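Side-chain contacts in NS6 protease (Murine norovirus 1, PDB 4ASH), which is probably the cysteine protease that processes the viral polyprotein, built on a trypsin-like fold: residues A[106-111]-A[115-120]; A[157-162]-A[167-172]; A[55-60]-A[73-78]. The protein carries 1 engineered substitution. One frame throughout, in Å; residues are numbered along the deposited sequence.

Contact 1: residues A[106-111]-A[115-120]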
loop_
_atom_site.group_PDB
_atom_site.type_symbol
_atom_site.label_atom_id
_atom_site.label_comp_id
_atom_site.label_asym_id
_atom_site.label_seq_id
_atom_site.Cartn_x
_atom_site.Cartn_y
_atom_site.Cartn_z
ATOM N N GLN A 106 -1.109 -5.778 -13.792
ATOM C CA GLN A 106 -2.203 -5.882 -12.844
ATOM C C GLN A 106 -2.975 -7.168 -13.104
ATOM O O GLN A 106 -3.141 -7.577 -14.253
ATOM C CB GLN A 106 -3.122 -4.657 -12.944
ATOM C CG GLN A 106 -2.414 -3.350 -12.617
ATOM C CD GLN A 106 -3.328 -2.141 -12.700
ATOM O OE1 GLN A 106 -4.536 -2.243 -12.500
ATOM N NE2 GLN A 106 -2.750 -0.988 -13.009
ATOM N N ALA A 107 -3.434 -7.811 -12.036
ATOM C CA ALA A 107 -4.199 -9.044 -12.144
ATOM C C ALA A 107 -4.838 -9.381 -10.805
ATOM O O ALA A 107 -4.527 -8.756 -9.783
ATOM C CB ALA A 107 -3.306 -10.196 -12.619
ATOM N N ALA A 108 -5.763 -10.335 -10.829
ATOM C CA ALA A 108 -6.346 -10.891 -9.619
ATOM C C ALA A 108 -5.490 -12.088 -9.255
ATOM O O ALA A 108 -5.437 -13.087 -9.990
ATOM C CB ALA A 108 -7.781 -11.309 -9.852
ATOM N N ILE A 109 -4.796 -11.971 -8.134
ATOM C CA ILE A 109 -3.742 -12.909 -7.772
ATOM C C ILE A 109 -4.184 -13.723 -6.569
ATOM O O ILE A 109 -4.655 -13.178 -5.582
ATOM C CB ILE A 109 -2.458 -12.134 -7.431
ATOM C CG1 ILE A 109 -1.962 -11.389 -8.672
ATOM C CG2 ILE A 109 -1.381 -13.066 -6.881
ATOM C CD1 ILE A 109 -1.312 -10.057 -8.366
ATOM N N LYS A 110 -4.038 -15.037 -6.649
ATOM C CA LYS A 110 -4.407 -15.898 -5.536
ATOM C C LYS A 110 -3.232 -16.076 -4.583
ATOM O O LYS A 110 -2.182 -16.584 -4.968
ATOM C CB LYS A 110 -4.861 -17.263 -6.061
ATOM C CG LYS A 110 -4.896 -18.347 -4.997
ATOM C CD LYS A 110 -6.162 -18.288 -4.155
ATOM C CE LYS A 110 -7.292 -19.052 -4.828
ATOM N NZ LYS A 110 -8.286 -19.571 -3.845
ATOM N N ILE A 111 -3.410 -15.627 -3.344
ATOM C CA ILE A 111 -2.410 -15.781 -2.296
ATOM C C ILE A 111 -3.043 -16.581 -1.165
ATOM O O ILE A 111 -3.949 -16.089 -0.483
ATOM C CB ILE A 111 -2.011 -14.413 -1.733
ATOM C CG1 ILE A 111 -1.597 -13.457 -2.849
ATOM C CG2 ILE A 111 -0.908 -14.562 -0.681
ATOM C CD1 ILE A 111 -0.342 -13.847 -3.550
ATOM N N VAL A 115 -8.001 -13.887 -2.704
ATOM C CA VAL A 115 -7.776 -13.351 -4.042
ATOM C C VAL A 115 -7.540 -11.844 -3.942
ATOM O O VAL A 115 -8.382 -11.101 -3.434
ATOM C CB VAL A 115 -8.957 -13.657 -4.994
ATOM C CG1 VAL A 115 -8.823 -12.860 -6.285
ATOM C CG2 VAL A 115 -9.040 -15.154 -5.283
ATOM N N VAL A 116 -6.377 -11.405 -4.411
ATOM C CA VAL A 116 -5.925 -10.030 -4.245
ATOM C C VAL A 116 -5.943 -9.307 -5.587
ATOM O O VAL A 116 -5.252 -9.698 -6.506
ATOM C CB VAL A 116 -4.477 -9.988 -3.729
ATOM C CG1 VAL A 116 -3.977 -8.544 -3.613
ATOM C CG2 VAL A 116 -4.355 -10.725 -2.397
ATOM N N HIS A 117 -6.707 -8.231 -5.698
ATOM C CA HIS A 117 -6.586 -7.394 -6.877
ATOM C C HIS A 117 -5.367 -6.533 -6.654
ATOM O O HIS A 117 -5.287 -5.802 -5.671
ATOM C CB HIS A 117 -7.822 -6.518 -7.051
ATOM C CG HIS A 117 -9.104 -7.281 -6.985
ATOM N ND1 HIS A 117 -9.507 -8.136 -7.984
ATOM C CD2 HIS A 117 -10.063 -7.332 -6.031
ATOM C CE1 HIS A 117 -10.669 -8.674 -7.658
ATOM N NE2 HIS A 117 -11.027 -8.204 -6.477
ATOM N N GLY A 118 -4.386 -6.631 -7.537
ATOM C CA GLY A 118 -3.171 -5.878 -7.311
ATOM C C GLY A 118 -2.272 -5.813 -8.518
ATOM O O GLY A 118 -2.698 -6.073 -9.645
ATOM N N GLN A 119 -1.019 -5.458 -8.276
ATOM C CA GLN A 119 -0.054 -5.328 -9.343
ATOM C C GLN A 119 1.199 -6.066 -8.939
ATOM O O GLN A 119 1.676 -5.927 -7.811
ATOM C CB GLN A 119 0.257 -3.858 -9.628
ATOM C CG GLN A 119 0.963 -3.646 -10.963
ATOM C CD GLN A 119 0.919 -2.210 -11.441
ATOM O OE1 GLN A 119 0.299 -1.345 -10.812
ATOM N NE2 GLN A 119 1.570 -1.946 -12.569
ATOM N N THR A 120 1.734 -6.864 -9.853
ATOM C CA THR A 120 2.982 -7.556 -9.566
ATOM C C THR A 120 4.133 -6.568 -9.674
ATOM O O THR A 120 3.991 -5.491 -10.256
ATOM C CB THR A 120 3.235 -8.707 -10.564
ATOM O OG1 THR A 120 3.366 -8.160 -11.875
ATOM C CG2 THR A 120 2.081 -9.692 -10.539
HETATM O O HOH W 1 -5.108 -4.320 -10.207
#
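Gln106 and Gln119 face each other as an antiparallel non-hydrogen-bonded pair, their CA atoms 4.1 Å apart, and their two extended chains run over one another at a slant. In Gln106, CG is anti to the carbonyl carbon (chi1 -62°), which carries the chain across the neighbouring strand. Its CB lies 3.6 Å from Gly118 O. The next atom, CG, packs on the amide carbon of the partner, Gln119 CD, at 3.7 Å. Beyond it the two amide planes are turned 48° apart, and Gln106 NE2 remains 3.8 Å from Gln119 OE1 without a bond between them. Each amide is held separately: Gln106 NE2 makes a weak hydrogen bond to Asn77 O, while Gln119 reaches Gly104 O with NE2 and Cys79 N with OE1. At the tip, Gln106 OE1 accepts a hydrogen bond from a water that also donates to Gly118 O at 3.0 Å. That carbonyl in addition accepts Ala107 N, so it takes two conventional bonds, with a CA-H...O contact from Gln106 beside them.

Towards the other end, Ile109 and Val116 form a hydrogen-bonded pair; Val116 N donates to Ile109 O at 2.7 Å, almost straight. On the face bearing Ala107, Ile109 CD1 approaches Thr120 CG2 at 4.0 Å, and Ile170 of the next strand packs against both side chains. Opposite, among Gln106, Lys110 and His117, Ala108 CB rests on Val115 CG1. The evidence of paired bonds at Ala107-Gly118 and Ile109-Val116, with segment directions 148° apart, identifies a twisted antiparallel beta hairpin, here joining strands 96-111 and 114-123 of the trypsin-like fold.

Contact 2: residues A[157-162]-A[167-172]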
loop_
_atom_site.group_PDB
_atom_site.type_symbol
_atom_site.label_atom_id
_atom_site.label_comp_id
_atom_site.label_asym_id
_atom_site.label_seq_id
_atom_site.Cartn_x
_atom_site.Cartn_y
_atom_site.Cartn_z
ATOM N N GLY A 157 -0.470 1.748 -4.290
ATOM C CA GLY A 157 -0.930 0.541 -3.637
ATOM C C GLY A 157 -0.148 0.288 -2.365
ATOM O O GLY A 157 0.702 1.096 -1.981
ATOM N N VAL A 158 -0.433 -0.837 -1.716
ATOM C CA VAL A 158 0.270 -1.209 -0.499
ATOM C C VAL A 158 0.874 -2.607 -0.604
ATOM O O VAL A 158 0.325 -3.498 -1.259
ATOM C CB VAL A 158 -0.645 -1.129 0.750
ATOM C CG1 VAL A 158 -1.129 0.313 0.985
ATOM C CG2 VAL A 158 -1.826 -2.065 0.651
ATOM N N HIS A 159 2.001 -2.809 0.074
ATOM C CA HIS A 159 2.662 -4.106 0.011
ATOM C C HIS A 159 1.814 -5.192 0.667
ATOM O O HIS A 159 1.303 -5.010 1.775
ATOM C CB HIS A 159 3.993 -4.035 0.741
ATOM C CG HIS A 159 4.781 -5.303 0.610
ATOM N ND1 HIS A 159 5.189 -5.766 -0.607
ATOM C CD2 HIS A 159 5.163 -6.219 1.534
ATOM C CE1 HIS A 159 5.850 -6.908 -0.440
ATOM N NE2 HIS A 159 5.827 -7.213 0.841
ATOM N N VAL A 160 1.672 -6.343 0.011
ATOM C CA VAL A 160 0.953 -7.431 0.675
ATOM C C VAL A 160 1.656 -8.792 0.690
ATOM O O VAL A 160 1.470 -9.562 1.626
ATOM C CB VAL A 160 -0.482 -7.599 0.145
ATOM C CG1 VAL A 160 -1.248 -6.298 0.342
ATOM C CG2 VAL A 160 -0.468 -8.028 -1.341
ATOM N N ALA A 161 2.432 -9.086 -0.344
ATOM C CA ALA A 161 3.022 -10.432 -0.479
ATOM C C ALA A 161 4.330 -10.464 -1.244
ATOM O O ALA A 161 4.674 -9.528 -1.969
ATOM C CB ALA A 161 2.017 -11.386 -1.120
ATOM N N ALA A 162 5.077 -11.554 -1.056
ATOM C CA ALA A 162 6.331 -11.760 -1.767
ATOM C C ALA A 162 6.628 -13.250 -1.848
ATOM O O ALA A 162 6.022 -14.056 -1.139
ATOM C CB ALA A 162 7.471 -11.029 -1.059
ATOM N N ASN A 167 12.648 -12.157 -6.462
ATOM C CA ASN A 167 12.359 -10.743 -6.292
ATOM C C ASN A 167 10.930 -10.318 -6.634
ATOM O O ASN A 167 10.666 -9.139 -6.854
ATOM C CB ASN A 167 13.387 -9.900 -7.058
ATOM C CG ASN A 167 14.802 -10.090 -6.528
ATOM O OD1 ASN A 167 15.059 -10.995 -5.736
ATOM N ND2 ASN A 167 15.726 -9.237 -6.964
ATOM N N THR A 168 10.002 -11.267 -6.631
ATOM C CA THR A 168 8.606 -10.940 -6.935
ATOM C C THR A 168 7.873 -10.429 -5.700
ATOM O O THR A 168 7.921 -11.047 -4.642
ATOM C CB THR A 168 7.847 -12.156 -7.477
ATOM O OG1 THR A 168 8.499 -12.638 -8.659
ATOM C CG2 THR A 168 6.397 -11.793 -7.802
ATOM N N VAL A 169 7.206 -9.288 -5.848
ATOM C CA VAL A 169 6.367 -8.724 -4.794
ATOM C C VAL A 169 4.986 -8.417 -5.387
ATOM O O VAL A 169 4.827 -8.356 -6.606
ATOM C CB VAL A 169 6.978 -7.442 -4.201
ATOM C CG1 VAL A 169 8.239 -7.777 -3.398
ATOM C CG2 VAL A 169 7.304 -6.447 -5.305
ATOM N N ILE A 170 3.992 -8.254 -4.517
ATOM C CA ILE A 170 2.638 -7.890 -4.931
ATOM C C ILE A 170 2.176 -6.694 -4.123
ATOM O O ILE A 170 2.262 -6.706 -2.891
ATOM C CB ILE A 170 1.618 -9.031 -4.667
ATOM C CG1 ILE A 170 2.104 -10.359 -5.265
ATOM C CG2 ILE A 170 0.207 -8.634 -5.170
ATOM C CD1 ILE A 170 2.267 -10.358 -6.793
ATOM N N ALA A 171 1.685 -5.673 -4.815
ATOM C CA ALA A 171 1.018 -4.559 -4.168
ATOM C C ALA A 171 -0.474 -4.724 -4.392
ATOM O O ALA A 171 -0.916 -4.958 -5.519
ATOM C CB ALA A 171 1.498 -3.247 -4.757
ATOM N N ALA A 172 -1.256 -4.628 -3.324
ATOM C CA ALA A 172 -2.700 -4.587 -3.479
ATOM C C ALA A 172 -3.081 -3.185 -3.920
ATOM O O ALA A 172 -2.498 -2.207 -3.454
ATOM C CB ALA A 172 -3.392 -4.958 -2.177
#
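A classic beta bulge interrupts this hairpin: Val160 and Ala161 both face Ile170, and the register slips by one between His159-Ala171 and Ala161-Ile170. The bonds document it. Ile170 O receives Val160 N at 3.0 Å, nearly in line with its carbonyl bond, and a weak second bond from Ala161 N at 3.5 Å. Val160 has the helix-like psi of -32° expected at the first bulge position, which brings both N-H groups to the same oxygen. Ile170 N returns to Ala161 O from above the carbonyl plane, 37° out of it, whereas both bonds of the Val158-Ala172 pair lie in the carbonyl plane.

The two methyls of Val160 divide their partners. CG1 meets Ala172 CB at 3.6 Å, and CG2, set between the backbone N and the carbonyl carbon, approaches Ile170 O at 3.4 Å and also touches Ile170 CG2. On the other face of the sheet His159 crosses Val169 at about a right angle. The edge of its ring at CE1 meets Val169 CG1 at 3.9 Å, close to the ring plane, while Ala161 N lies above one face, towards the rim.

His159 ND1 is hydrogen-bonded to Tyr145 OH. Together with the apolar edge contact, this polar tether should restrict rotation of the imidazole. In related viral proteases a histidine held by a tyrosine recognises the P1 glutamine, so the chemistry is consistent with a pre-oriented histidine in the S1 pocket.

Contact 3: residues A[55-60]-A[73-78]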
loop_
_atom_site.group_PDB
_atom_site.type_symbol
_atom_site.label_atom_id
_atom_site.label_comp_id
_atom_site.label_asym_id
_atom_site.label_seq_id
_atom_site.Cartn_x
_atom_site.Cartn_y
_atom_site.Cartn_z
ATOM N N GLY A 55 -10.511 -6.662 -2.100
ATOM C CA GLY A 55 -9.462 -7.669 -2.021
ATOM C C GLY A 55 -8.683 -7.496 -0.721
ATOM O O GLY A 55 -9.272 -7.535 0.360
ATOM N N ASP A 56 -7.372 -7.287 -0.819
ATOM C CA ASP A 56 -6.544 -7.076 0.378
ATOM C C ASP A 56 -6.166 -5.607 0.581
ATOM O O ASP A 56 -5.231 -5.290 1.321
ATOM C CB ASP A 56 -5.278 -7.943 0.335
ATOM C CG ASP A 56 -4.650 -8.133 1.718
ATOM O OD1 ASP A 56 -5.395 -8.262 2.705
ATOM O OD2 ASP A 56 -3.411 -8.163 1.816
ATOM N N PHE A 57 -6.887 -4.717 -0.091
ATOM C CA PHE A 57 -6.685 -3.281 0.085
ATOM C C PHE A 57 -7.737 -2.715 1.032
ATOM O O PHE A 57 -8.930 -2.925 0.828
ATOM C CB PHE A 57 -6.786 -2.584 -1.267
ATOM C CG PHE A 57 -6.360 -1.141 -1.249
ATOM C CD1 PHE A 57 -7.260 -0.138 -0.933
ATOM C CD2 PHE A 57 -5.049 -0.794 -1.553
ATOM C CE1 PHE A 57 -6.865 1.191 -0.935
ATOM C CE2 PHE A 57 -4.645 0.532 -1.538
ATOM C CZ PHE A 57 -5.550 1.518 -1.233
ATOM N N LEU A 58 -7.307 -1.977 2.049
ATOM C CA LEU A 58 -8.243 -1.412 3.012
ATOM C C LEU A 58 -8.042 0.099 3.154
ATOM O O LEU A 58 -6.914 0.569 3.308
ATOM C CB LEU A 58 -8.051 -2.114 4.361
ATOM C CG LEU A 58 -9.096 -1.881 5.441
ATOM C CD1 LEU A 58 -10.449 -2.398 4.980
ATOM C CD2 LEU A 58 -8.658 -2.584 6.717
ATOM N N LYS A 59 -9.134 0.861 3.093
ATOM C CA LYS A 59 -9.054 2.310 3.201
ATOM C C LYS A 59 -9.974 2.818 4.297
ATOM O O LYS A 59 -11.153 2.464 4.345
ATOM C CB LYS A 59 -9.411 2.970 1.861
ATOM C CG LYS A 59 -9.449 4.501 1.892
ATOM C CD LYS A 59 -9.442 5.078 0.486
ATOM C CE LYS A 59 -10.703 4.710 -0.293
ATOM N NZ LYS A 59 -11.929 5.298 0.315
ATOM N N TYR A 60 -9.421 3.652 5.168
ATOM C CA TYR A 60 -10.179 4.323 6.215
ATOM C C TYR A 60 -10.317 5.783 5.859
ATOM O O TYR A 60 -9.333 6.422 5.484
ATOM C CB TYR A 60 -9.421 4.247 7.541
ATOM C CG TYR A 60 -9.245 2.860 8.087
ATOM C CD1 TYR A 60 -8.237 2.034 7.609
ATOM C CD2 TYR A 60 -10.047 2.394 9.111
ATOM C CE1 TYR A 60 -8.055 0.757 8.123
ATOM C CE2 TYR A 60 -9.870 1.118 9.632
ATOM C CZ TYR A 60 -8.873 0.308 9.131
ATOM O OH TYR A 60 -8.675 -0.956 9.657
ATOM N N MET A 73 -2.204 13.527 -1.155
ATOM C CA MET A 73 -1.490 12.939 -2.293
ATOM C C MET A 73 -2.473 12.216 -3.175
ATOM O O MET A 73 -3.565 11.845 -2.735
ATOM C CB MET A 73 -0.485 11.894 -1.805
ATOM C CG MET A 73 0.838 12.441 -1.377
ATOM S SD MET A 73 1.815 11.082 -0.700
ATOM C CE MET A 73 2.041 10.015 -2.110
ATOM N N VAL A 74 -2.094 12.029 -4.435
ATOM C CA VAL A 74 -2.884 11.252 -5.369
ATOM C C VAL A 74 -2.770 9.763 -5.048
ATOM O O VAL A 74 -1.670 9.249 -4.861
ATOM C CB VAL A 74 -2.373 11.475 -6.797
ATOM C CG1 VAL A 74 -3.008 10.496 -7.759
ATOM C CG2 VAL A 74 -2.655 12.906 -7.236
ATOM N N LEU A 75 -3.913 9.090 -4.967
ATOM C CA LEU A 75 -3.941 7.629 -4.914
ATOM C C LEU A 75 -4.405 7.104 -6.271
ATOM O O LEU A 75 -5.521 7.399 -6.713
ATOM C CB LEU A 75 -4.892 7.151 -3.812
ATOM C CG LEU A 75 -5.225 5.658 -3.757
ATOM C CD1 LEU A 75 -3.976 4.834 -3.496
ATOM C CD2 LEU A 75 -6.280 5.393 -2.694
ATOM N N GLU A 76 -3.532 6.348 -6.933
ATOM C CA GLU A 76 -3.859 5.703 -8.204
ATOM C C GLU A 76 -4.180 4.230 -8.015
ATOM O O GLU A 76 -3.789 3.629 -7.027
ATOM C CB GLU A 76 -2.699 5.867 -9.186
ATOM C CG GLU A 76 -2.687 7.245 -9.852
ATOM C CD GLU A 76 -1.601 7.388 -10.906
ATOM O OE1 GLU A 76 -0.778 6.457 -11.059
ATOM O OE2 GLU A 76 -1.570 8.438 -11.583
ATOM N N ASN A 77 -4.907 3.653 -8.962
ATOM C CA ASN A 77 -5.153 2.225 -8.977
ATOM C C ASN A 77 -4.016 1.543 -9.727
ATOM O O ASN A 77 -4.149 1.207 -10.919
ATOM C CB ASN A 77 -6.482 1.934 -9.695
ATOM C CG ASN A 77 -6.883 0.479 -9.596
ATOM O OD1 ASN A 77 -6.624 -0.183 -8.592
ATOM N ND2 ASN A 77 -7.533 -0.026 -10.635
ATOM N N GLY A 78 -2.893 1.334 -9.045
ATOM C CA GLY A 78 -1.714 0.832 -9.714
ATOM C C GLY A 78 -1.135 1.859 -10.669
ATOM O O GLY A 78 -1.467 3.044 -10.610
#
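Leu75 reaches across to Phe57 and Lys59 from a distant backbone: the CA atoms of Lys59 and Leu75 are 11.0 Å apart, so this is side-chain packing between separate layers rather than strand pairing. Read from its start, the segment 73-78 first turns other side chains to other parts of the fold, with Met73 on Val155 and Val74 on Val154 of strand 152-162.

Leu75 follows, and it alone in this segment touches 55-60. Its CG is anti to the backbone N (chi1 170°), extending the chain towards the opposite strand, where the isobutyl fork spreads over the end of the Phe57 side chain. Leu75 CD2 is 4.2 Å from Phe57 CZ, and Leu75 CD1 is 4.3 Å from the same atom, so the ring tip sits against both methyls. The approach of CD2 to the ring is oblique. CD2 has a second neighbour in the aliphatic part of Lys59, with Lys59 CD at 4.5 Å.

After Leu75 the backbone turns. Glu76 pairs with Lys149 in a salt bridge and bonds Tyr147 OH. Asn77 is the centre of an inverse gamma turn, marked by a weak bond from Gly78 N to Glu76 O at 3.2 Å, and its OD1 accepts Gly175 N.

Only 93 Å² is buried between the segments, summed over both sides, and no hydrogen bond crosses. The chemistry therefore implies an apolar contact without directional bonds: a leucine fork meeting a phenylalanine tip and a lysine methylene, joining the sheet containing strand 57-62 to the one containing strand 74-75.

In the fold
From the N terminus, the three contacts close in series, with none nested in or crossing another. Contact 3 comes first: it spans the 12 residues between 55-60 and 73-78 and ties the five-stranded sheet to the mixed sheet. Contact 1 then closes a hairpin with three residues between its segments, and contact 2 another with four. The two hairpins are sewn together where strands 114-123 and 168-172 are neighbours, with a probable hydrogen bond from Gln119 N to Ala171 O at 2.8 Å. Contact 2 also meets 55-60, where Val160 packs on Asp56; Asp56 bonds His32, consistent with the acid-histidine pair of trypsin-like proteases.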